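Local atomic coordinates of chitinase (Paenibacillus sp. FPU-7, PDB entry 5GZT), a protein that probably hydrolyses internal beta-1,4 linkages between N-acetyl-beta-D-glucosamine units of chitin and chitodextrins at random. Residues B[456-464]-B[511-519]; B[426-437]-B[466-477]. All coordinates share one frame; numbering follows the deposited sequence.

In the fold
Both interactions belong to the first glycosyl hydrolase family 18 barrel and illustrate how a TIM barrel packs its outer layer, using chain on either side of strand 452-457. Helix 425-447, in interaction 2, leads into that strand, and the short helices 461-464 and 469-472 follow it, one in each contact. Interaction 1 is the more buried: a tyrosine hydroxyl meets a backbone carbonyl among small apolar groups. Interaction 2 is larger and partly buried, with an apolar centre flanked by charged groups and bridging waters. Their centres lie about 16 Å apart, yet the two contacts touch, L469 packing against Y517 and T464, and F429 against Y463.

Interaction 1 of 2, residues B[456-464]-B[511-519]; sequences AAGASKTYT and DSTVKLYLN
The hydroxyl of Y517 gives a very short hydrogen bond to the carbonyl of G458, with OH and O only 2.5 Å apart and the oxygen lying at the edge of the tyrosine ring. The same OH also nears Y463 CD1 at 3.2 Å and the methyl of A457, so a polar tip is set among carbon atoms and hydrogen-bonded to a backbone oxygen. Y463 and Y517 cross at about a right angle. One face of the Y463 ring lies against its own chain, with G458 N 3.3 Å above the ring plane. S460 is the N-cap of the short helix 461-464, its OG accepting from Y463 N.

T464 is the wedge of the contact. Its CG2 is 3.5 Å from L516 CD2 and equally close to Y517 CE1, because chi1 of 50° sets this methyl opposite the carbonyl carbon while OG1 turns back to bond K461 O. L516 CD2 also lies against A459 O, and A459 CB rests on T513, whose OG1 is bonded to S509 O.

Helix 510-519 is thus fixed to the loop leaving strand 452-457. Y517 also packs against L469 of helix 469-472, L481 of strand 478-481 and L527 of strand 527-532, while A457 packs on I479.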
loop_
_atom_site.group_PDB
_atom_site.type_symbol
_atom_site.label_atom_id
_atom_site.label_comp_id
_atom_site.label_asym_id
_atom_site.label_seq_id
_atom_site.Cartn_x
_atom_site.Cartn_y
_atom_site.Cartn_z
ATOM N N ALA B 456 -2.300 -9.301 9.205
ATOM C CA ALA B 456 -3.402 -8.406 9.616
ATOM C C ALA B 456 -3.785 -8.675 11.045
ATOM O O ALA B 456 -3.983 -9.826 11.451
ATOM C CB ALA B 456 -4.627 -8.542 8.704
ATOM N N ALA B 457 -3.920 -7.599 11.819
ATOM C CA ALA B 457 -4.171 -7.679 13.248
ATOM C C ALA B 457 -5.439 -6.938 13.687
ATOM O O ALA B 457 -5.779 -5.901 13.123
ATOM C CB ALA B 457 -2.992 -7.059 13.947
ATOM N N GLY B 458 -6.032 -7.426 14.757
ATOM C CA GLY B 458 -7.184 -6.861 15.352
ATOM C C GLY B 458 -6.856 -5.580 16.038
ATOM O O GLY B 458 -5.737 -5.378 16.573
ATOM N N ALA B 459 -7.867 -4.709 16.070
ATOM C CA ALA B 459 -7.728 -3.430 16.732
ATOM C C ALA B 459 -7.986 -3.530 18.222
ATOM O O ALA B 459 -7.540 -2.676 19.000
ATOM C CB ALA B 459 -8.613 -2.361 16.067
ATOM N N SER B 460 -8.708 -4.534 18.656
ATOM C CA SER B 460 -9.124 -4.549 20.074
ATOM C C SER B 460 -7.986 -4.856 21.080
ATOM O O SER B 460 -6.958 -5.468 20.744
ATOM C CB SER B 460 -10.235 -5.562 20.301
ATOM O OG SER B 460 -9.808 -6.900 19.984
ATOM N N LYS B 461 -8.210 -4.438 22.319
ATOM C CA LYS B 461 -7.349 -4.862 23.406
ATOM C C LYS B 461 -7.384 -6.418 23.548
ATOM O O LYS B 461 -6.340 -7.001 23.768
ATOM C CB LYS B 461 -7.669 -4.137 24.721
ATOM C CG LYS B 461 -6.709 -4.632 25.816
ATOM C CD LYS B 461 -6.159 -3.585 26.777
ATOM C CE LYS B 461 -5.402 -4.248 27.963
ATOM N NZ LYS B 461 -6.302 -5.192 28.747
ATOM N N THR B 462 -8.546 -7.062 23.344
ATOM C CA THR B 462 -8.642 -8.534 23.327
ATOM C C THR B 462 -7.664 -9.154 22.359
ATOM O O THR B 462 -6.945 -10.112 22.691
ATOM C CB THR B 462 -10.041 -8.997 22.966
ATOM O OG1 THR B 462 -10.981 -8.382 23.850
ATOM C CG2 THR B 462 -10.175 -10.504 23.079
ATOM N N TYR B 463 -7.586 -8.599 21.166
ATOM C CA TYR B 463 -6.605 -9.087 20.227
ATOM C C TYR B 463 -5.138 -8.924 20.715
ATOM O O TYR B 463 -4.362 -9.834 20.563
ATOM C CB TYR B 463 -6.746 -8.415 18.842
ATOM C CG TYR B 463 -5.767 -8.979 17.858
ATOM C CD1 TYR B 463 -4.528 -8.459 17.764
ATOM C CD2 TYR B 463 -6.079 -10.114 17.048
ATOM C CE1 TYR B 463 -3.571 -9.010 16.904
ATOM C CE2 TYR B 463 -5.131 -10.665 16.188
ATOM C CZ TYR B 463 -3.868 -10.130 16.140
ATOM O OH TYR B 463 -2.888 -10.552 15.254
ATOM N N THR B 464 -4.740 -7.754 21.188
ATOM C CA THR B 464 -3.354 -7.513 21.644
ATOM C C THR B 464 -2.926 -8.453 22.860
ATOM O O THR B 464 -1.764 -8.887 22.983
ATOM C CB THR B 464 -3.141 -6.019 22.001
ATOM O OG1 THR B 464 -4.176 -5.590 22.850
ATOM C CG2 THR B 464 -3.172 -5.172 20.733
ATOM N N ASP B 511 -6.412 6.292 15.854
ATOM C CA ASP B 511 -5.474 6.851 16.863
ATOM C C ASP B 511 -5.445 5.959 18.153
ATOM O O ASP B 511 -4.379 5.570 18.606
ATOM C CB ASP B 511 -5.917 8.221 17.191
ATOM C CG ASP B 511 -4.965 8.962 18.139
ATOM O OD1 ASP B 511 -3.750 8.967 17.901
ATOM O OD2 ASP B 511 -5.523 9.549 19.117
ATOM N N SER B 512 -6.594 5.588 18.674
ATOM C CA SER B 512 -6.637 4.686 19.826
ATOM C C SER B 512 -5.910 3.391 19.550
ATOM O O SER B 512 -5.189 2.916 20.433
ATOM C CB SER B 512 -8.052 4.458 20.364
ATOM O OG SER B 512 -8.821 3.588 19.520
ATOM N N THR B 513 -6.030 2.854 18.336
ATOM C CA THR B 513 -5.377 1.609 18.002
ATOM C C THR B 513 -3.872 1.721 17.870
ATOM O O THR B 513 -3.099 0.864 18.371
ATOM C CB THR B 513 -5.972 0.991 16.727
ATOM O OG1 THR B 513 -7.389 0.880 16.925
ATOM C CG2 THR B 513 -5.443 -0.375 16.466
ATOM N N VAL B 514 -3.426 2.741 17.172
ATOM C CA VAL B 514 -2.044 2.956 16.974
ATOM C C VAL B 514 -1.385 3.207 18.339
ATOM O O VAL B 514 -0.280 2.707 18.567
ATOM C CB VAL B 514 -1.765 4.113 16.024
ATOM C CG1 VAL B 514 -0.296 4.520 16.066
ATOM C CG2 VAL B 514 -2.186 3.731 14.569
ATOM N N LYS B 515 -2.087 3.883 19.251
ATOM C CA LYS B 515 -1.534 4.195 20.564
ATOM C C LYS B 515 -1.416 2.854 21.352
ATOM O O LYS B 515 -0.442 2.664 22.041
ATOM C CB LYS B 515 -2.384 5.182 21.304
ATOM C CG LYS B 515 -2.175 6.600 20.833
ATOM C CD LYS B 515 -3.232 7.526 21.476
ATOM C CE LYS B 515 -2.901 8.937 21.088
ATOM N NZ LYS B 515 -3.881 10.022 21.298
ATOM N N LEU B 516 -2.393 1.962 21.217
ATOM C CA LEU B 516 -2.354 0.662 21.857
ATOM C C LEU B 516 -1.173 -0.154 21.376
ATOM O O LEU B 516 -0.420 -0.722 22.187
ATOM C CB LEU B 516 -3.665 -0.114 21.695
ATOM C CG LEU B 516 -3.711 -1.604 22.054
ATOM C CD1 LEU B 516 -3.725 -1.817 23.603
ATOM C CD2 LEU B 516 -4.944 -2.228 21.430
ATOM N N TYR B 517 -0.963 -0.186 20.087
ATOM C CA TYR B 517 0.111 -0.936 19.511
ATOM C C TYR B 517 1.485 -0.344 19.903
ATOM O O TYR B 517 2.381 -1.106 20.368
ATOM C CB TYR B 517 -0.033 -1.129 17.991
ATOM C CG TYR B 517 -0.915 -2.289 17.643
ATOM C CD1 TYR B 517 -2.286 -2.247 17.879
ATOM C CD2 TYR B 517 -0.370 -3.482 17.176
ATOM C CE1 TYR B 517 -3.085 -3.351 17.696
ATOM C CE2 TYR B 517 -1.158 -4.566 16.982
ATOM C CZ TYR B 517 -2.506 -4.501 17.226
ATOM O OH TYR B 517 -3.282 -5.634 16.935
ATOM N N LEU B 518 1.647 0.978 19.766
ATOM C CA LEU B 518 2.906 1.620 20.153
ATOM C C LEU B 518 3.206 1.376 21.666
ATOM O O LEU B 518 4.317 1.120 22.033
ATOM C CB LEU B 518 2.899 3.096 19.887
ATOM C CG LEU B 518 2.814 3.637 18.463
ATOM C CD1 LEU B 518 2.636 5.140 18.531
ATOM C CD2 LEU B 518 4.050 3.320 17.665
ATOM N N ASN B 519 2.180 1.409 22.479
ATOM C CA ASN B 519 2.283 1.153 23.886
ATOM C C ASN B 519 2.681 -0.273 24.255
ATOM O O ASN B 519 3.098 -0.498 25.394
ATOM C CB ASN B 519 0.947 1.493 24.572
ATOM C CG ASN B 519 0.783 3.024 24.836
ATOM O OD1 ASN B 519 1.753 3.792 24.753
ATOM N ND2 ASN B 519 -0.452 3.464 25.151
#

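Interaction 2 of 2, residues B[426-437]-B[466-477]; sequences KANFTALLKLLR and SVELTKITPYLD
Y475 lays its ring flat against helix 425-447, with K434 CA 3.8 Å from the ring centroid and only 2° off the normal, a CH-pi contact. The ring lies over the K434 backbone, with T430 O, L433 CB and R437 CG obliquely around it; the aliphatic part of K434 crosses it obliquely, bringing CD near the hydroxyl.

Deeper, L433 is the bump. CD1 meets I472 CG2 at 3.7 Å and also sits over one face of the F429 ring, while CD2 abuts L476. F429 in turn touches V467 CG1 and I472 CD1.

Polar groups close both ends. T430 OG1 donates to E468 OE1 over 2.6 Å, using the anti lone pair of the carboxylate, and a water joins this hydroxyl to K426 O and E468 N. At the other end R437 sets CG 3.5 Å from Y475 O; beyond it the near-eclipsed chi2 (-7°) and the bend at chi3 turn NH2 to D477 OD1, a long salt bridge of 3.5 Å at the guanidinium edge, in its plane. A second water links both to Y475 O. R437 also bonds Y451 O, and D477 bonds T252.

F429, L433 and L476 all rest on I455 of strand 452-457, the helix-over-strand layering of a TIM barrel, here that of a family 18 glycosyl hydrolase.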
loop_
_atom_site.group_PDB
_atom_site.type_symbol
_atom_site.label_atom_id
_atom_site.label_comp_id
_atom_site.label_asym_id
_atom_site.label_seq_id
_atom_site.Cartn_x
_atom_site.Cartn_y
_atom_site.Cartn_z
ATOM N N LYS B 426 -1.858 -18.401 21.091
ATOM C CA LYS B 426 -0.956 -17.319 21.460
ATOM C C LYS B 426 0.558 -17.600 21.212
ATOM O O LYS B 426 1.159 -16.950 20.370
ATOM C CB LYS B 426 -1.282 -16.873 22.867
ATOM C CG LYS B 426 -0.458 -15.685 23.345
ATOM C CD LYS B 426 -1.025 -15.045 24.607
ATOM C CE LYS B 426 -0.265 -13.753 24.806
ATOM N NZ LYS B 426 -0.719 -12.986 25.978
ATOM N N ALA B 427 1.160 -18.621 21.850
ATOM C CA ALA B 427 2.577 -19.015 21.517
ATOM C C ALA B 427 2.681 -19.687 20.143
ATOM O O ALA B 427 3.686 -19.560 19.412
ATOM C CB ALA B 427 3.148 -19.957 22.614
ATOM N N ASN B 428 1.634 -20.396 19.756
ATOM C CA ASN B 428 1.676 -21.109 18.481
ATOM C C ASN B 428 1.805 -20.168 17.302
ATOM O O ASN B 428 2.557 -20.457 16.310
ATOM C CB ASN B 428 0.443 -22.057 18.354
ATOM C CG ASN B 428 0.546 -23.312 19.293
ATOM O OD1 ASN B 428 1.580 -23.523 19.922
ATOM N ND2 ASN B 428 -0.519 -24.111 19.398
ATOM N N PHE B 429 1.083 -19.028 17.386
ATOM C CA PHE B 429 1.152 -18.000 16.308
ATOM C C PHE B 429 2.615 -17.532 16.215
ATOM O O PHE B 429 3.239 -17.405 15.115
ATOM C CB PHE B 429 0.125 -16.863 16.669
ATOM C CG PHE B 429 -0.046 -15.770 15.615
ATOM C CD1 PHE B 429 -0.115 -16.067 14.239
ATOM C CD2 PHE B 429 -0.216 -14.438 16.014
ATOM C CE1 PHE B 429 -0.321 -15.055 13.295
ATOM C CE2 PHE B 429 -0.424 -13.445 15.074
ATOM C CZ PHE B 429 -0.446 -13.751 13.721
ATOM N N THR B 430 3.228 -17.318 17.364
ATOM C CA THR B 430 4.653 -16.877 17.364
ATOM C C THR B 430 5.586 -17.851 16.639
ATOM O O THR B 430 6.421 -17.487 15.757
ATOM C CB THR B 430 5.126 -16.658 18.826
ATOM O OG1 THR B 430 4.335 -15.619 19.423
ATOM C CG2 THR B 430 6.619 -16.286 18.861
ATOM N N ALA B 431 5.409 -19.118 16.991
ATOM C CA ALA B 431 6.219 -20.217 16.387
ATOM C C ALA B 431 5.967 -20.342 14.886
ATOM O O ALA B 431 6.899 -20.443 14.076
ATOM C CB ALA B 431 5.879 -21.521 17.102
ATOM N N LEU B 432 4.685 -20.274 14.503
ATOM C CA LEU B 432 4.354 -20.335 13.080
ATOM C C LEU B 432 5.028 -19.228 12.298
ATOM O O LEU B 432 5.592 -19.434 11.210
ATOM C CB LEU B 432 2.809 -20.342 12.897
ATOM C CG LEU B 432 2.223 -20.189 11.509
ATOM C CD1 LEU B 432 2.800 -21.164 10.478
ATOM C CD2 LEU B 432 0.714 -20.369 11.665
ATOM N N LEU B 433 4.975 -18.022 12.859
ATOM C CA LEU B 433 5.595 -16.864 12.186
ATOM C C LEU B 433 7.103 -17.019 12.096
ATOM O O LEU B 433 7.735 -16.717 11.064
ATOM C CB LEU B 433 5.196 -15.564 12.913
ATOM C CG LEU B 433 3.726 -15.144 12.699
ATOM C CD1 LEU B 433 3.382 -14.011 13.641
ATOM C CD2 LEU B 433 3.442 -14.754 11.266
ATOM N N LYS B 434 7.683 -17.431 13.207
ATOM C CA LYS B 434 9.137 -17.763 13.226
ATOM C C LYS B 434 9.533 -18.708 12.090
ATOM O O LYS B 434 10.439 -18.435 11.242
ATOM C CB LYS B 434 9.424 -18.399 14.577
ATOM C CG LYS B 434 10.878 -18.758 14.828
ATOM C CD LYS B 434 11.013 -19.207 16.282
ATOM C CE LYS B 434 12.465 -19.444 16.679
ATOM N NZ LYS B 434 13.071 -20.481 15.815
ATOM N N LEU B 435 8.805 -19.823 12.034
ATOM C CA LEU B 435 9.067 -20.805 11.014
ATOM C C LEU B 435 9.041 -20.222 9.626
ATOM O O LEU B 435 9.962 -20.429 8.831
ATOM C CB LEU B 435 8.100 -21.969 11.134
ATOM C CG LEU B 435 8.325 -23.153 10.177
ATOM C CD1 LEU B 435 9.766 -23.697 10.195
ATOM C CD2 LEU B 435 7.319 -24.226 10.556
ATOM N N LEU B 436 8.009 -19.439 9.326
ATOM C CA LEU B 436 7.814 -18.941 7.955
ATOM C C LEU B 436 8.925 -18.009 7.579
ATOM O O LEU B 436 9.401 -17.934 6.399
ATOM C CB LEU B 436 6.451 -18.177 7.865
ATOM C CG LEU B 436 5.193 -19.040 7.844
ATOM C CD1 LEU B 436 4.001 -18.229 8.325
ATOM C CD2 LEU B 436 4.996 -19.570 6.448
ATOM N N ARG B 437 9.256 -17.180 8.556
ATOM C CA ARG B 437 10.388 -16.260 8.346
ATOM C C ARG B 437 11.681 -17.117 8.039
ATOM O O ARG B 437 12.412 -16.870 7.052
ATOM C CB ARG B 437 10.591 -15.406 9.597
ATOM C CG ARG B 437 11.346 -14.093 9.437
ATOM C CD ARG B 437 11.967 -13.843 8.093
ATOM N NE ARG B 437 11.266 -12.891 7.297
ATOM C CZ ARG B 437 11.302 -12.783 5.966
ATOM N NH1 ARG B 437 11.937 -13.628 5.174
ATOM N NH2 ARG B 437 10.594 -11.811 5.408
ATOM N N SER B 466 -4.042 -11.427 23.106
ATOM C CA SER B 466 -4.080 -12.780 22.583
ATOM C C SER B 466 -2.861 -13.123 21.750
ATOM O O SER B 466 -2.735 -14.265 21.294
ATOM C CB SER B 466 -5.347 -12.966 21.734
ATOM O OG SER B 466 -6.520 -12.757 22.525
ATOM N N VAL B 467 -1.951 -12.176 21.564
ATOM C CA VAL B 467 -0.773 -12.419 20.755
ATOM C C VAL B 467 0.434 -11.789 21.456
ATOM O O VAL B 467 0.276 -11.040 22.437
ATOM C CB VAL B 467 -0.893 -11.876 19.294
ATOM C CG1 VAL B 467 -2.126 -12.414 18.567
ATOM C CG2 VAL B 467 -0.955 -10.363 19.291
ATOM N N GLU B 468 1.610 -12.130 20.939
ATOM C CA GLU B 468 2.922 -11.785 21.552
ATOM C C GLU B 468 3.639 -10.762 20.708
ATOM O O GLU B 468 4.557 -11.069 19.918
ATOM C CB GLU B 468 3.786 -13.062 21.791
ATOM C CG GLU B 468 3.087 -14.115 22.682
ATOM C CD GLU B 468 3.926 -15.394 22.965
ATOM O OE1 GLU B 468 4.512 -15.996 22.029
ATOM O OE2 GLU B 468 3.958 -15.775 24.154
ATOM N N LEU B 469 3.197 -9.509 20.861
ATOM C CA LEU B 469 3.563 -8.488 19.889
ATOM C C LEU B 469 5.052 -8.282 19.830
ATOM O O LEU B 469 5.665 -8.235 18.731
ATOM C CB LEU B 469 2.819 -7.151 20.156
ATOM C CG LEU B 469 1.304 -7.201 19.988
ATOM C CD1 LEU B 469 0.678 -5.967 20.590
ATOM C CD2 LEU B 469 0.962 -7.310 18.518
ATOM N N THR B 470 5.651 -8.161 21.012
ATOM C CA THR B 470 7.085 -7.920 21.103
ATOM C C THR B 470 7.784 -9.138 20.528
ATOM O O THR B 470 8.760 -9.002 19.771
ATOM C CB THR B 470 7.496 -7.641 22.579
ATOM O OG1 THR B 470 7.072 -6.308 22.949
ATOM C CG2 THR B 470 9.022 -7.764 22.751
ATOM N N LYS B 471 7.243 -10.337 20.819
ATOM C CA LYS B 471 7.802 -11.560 20.221
ATOM C C LYS B 471 7.640 -11.727 18.730
ATOM O O LYS B 471 8.597 -12.104 18.074
ATOM C CB LYS B 471 7.336 -12.798 20.958
ATOM C CG LYS B 471 7.833 -12.802 22.399
ATOM C CD LYS B 471 7.616 -14.141 23.085
ATOM C CE LYS B 471 7.161 -13.941 24.525
ATOM N NZ LYS B 471 7.333 -15.225 25.247
ATOM N N ILE B 472 6.467 -11.429 18.159
ATOM C CA ILE B 472 6.286 -11.683 16.702
ATOM C C ILE B 472 6.851 -10.602 15.844
ATOM O O ILE B 472 7.185 -10.822 14.686
ATOM C CB ILE B 472 4.800 -11.896 16.327
ATOM C CG1 ILE B 472 3.941 -10.633 16.516
ATOM C CG2 ILE B 472 4.219 -13.048 17.114
ATOM C CD1 ILE B 472 2.442 -10.903 16.620
ATOM N N THR B 473 6.990 -9.407 16.385
ATOM C CA THR B 473 7.353 -8.262 15.535
ATOM C C THR B 473 8.659 -8.416 14.827
ATOM O O THR B 473 8.784 -7.994 13.660
ATOM C CB THR B 473 7.276 -6.919 16.339
ATOM O OG1 THR B 473 5.909 -6.647 16.673
ATOM C CG2 THR B 473 7.716 -5.787 15.548
ATOM N N PRO B 474 9.686 -9.031 15.491
ATOM C CA PRO B 474 10.915 -9.250 14.717
ATOM C C PRO B 474 10.781 -10.141 13.500
ATOM O O PRO B 474 11.520 -9.986 12.534
ATOM C CB PRO B 474 11.869 -9.868 15.746
ATOM C CG PRO B 474 11.449 -9.274 17.022
ATOM C CD PRO B 474 9.923 -9.191 16.928
ATOM N N TYR B 475 9.806 -11.026 13.471
ATOM C CA TYR B 475 9.599 -11.795 12.245
ATOM C C TYR B 475 8.858 -11.092 11.088
ATOM O O TYR B 475 8.888 -11.600 9.952
ATOM C CB TYR B 475 8.869 -13.058 12.611
ATOM C CG TYR B 475 9.502 -13.797 13.740
ATOM C CD1 TYR B 475 10.866 -14.130 13.724
ATOM C CD2 TYR B 475 8.733 -14.185 14.861
ATOM C CE1 TYR B 475 11.435 -14.819 14.809
ATOM C CE2 TYR B 475 9.288 -14.864 15.940
ATOM C CZ TYR B 475 10.630 -15.186 15.915
ATOM O OH TYR B 475 11.119 -15.884 17.010
ATOM N N LEU B 476 8.234 -9.919 11.354
ATOM C CA LEU B 476 7.271 -9.278 10.412
ATOM C C LEU B 476 7.824 -8.040 9.735
ATOM O O LEU B 476 8.367 -7.221 10.389
ATOM C CB LEU B 476 5.991 -8.929 11.197
ATOM C CG LEU B 476 5.358 -10.114 11.917
ATOM C CD1 LEU B 476 4.216 -9.713 12.816
ATOM C CD2 LEU B 476 4.900 -11.193 10.957
ATOM N N ASP B 477 7.718 -7.885 8.430
ATOM C CA ASP B 477 7.984 -6.567 7.834
ATOM C C ASP B 477 7.045 -5.428 8.322
ATOM O O ASP B 477 7.453 -4.226 8.417
ATOM C CB ASP B 477 7.914 -6.641 6.310
ATOM C CG ASP B 477 9.020 -7.528 5.708
ATOM O OD1 ASP B 477 8.847 -8.762 5.830
ATOM O OD2 ASP B 477 9.980 -6.965 5.090
HETATM O O HOH W 1 1.629 -14.560 19.187
HETATM O O HOH W 2 0.566 -10.248 25.318
HETATM O O HOH W 3 9.730 -10.143 7.811
#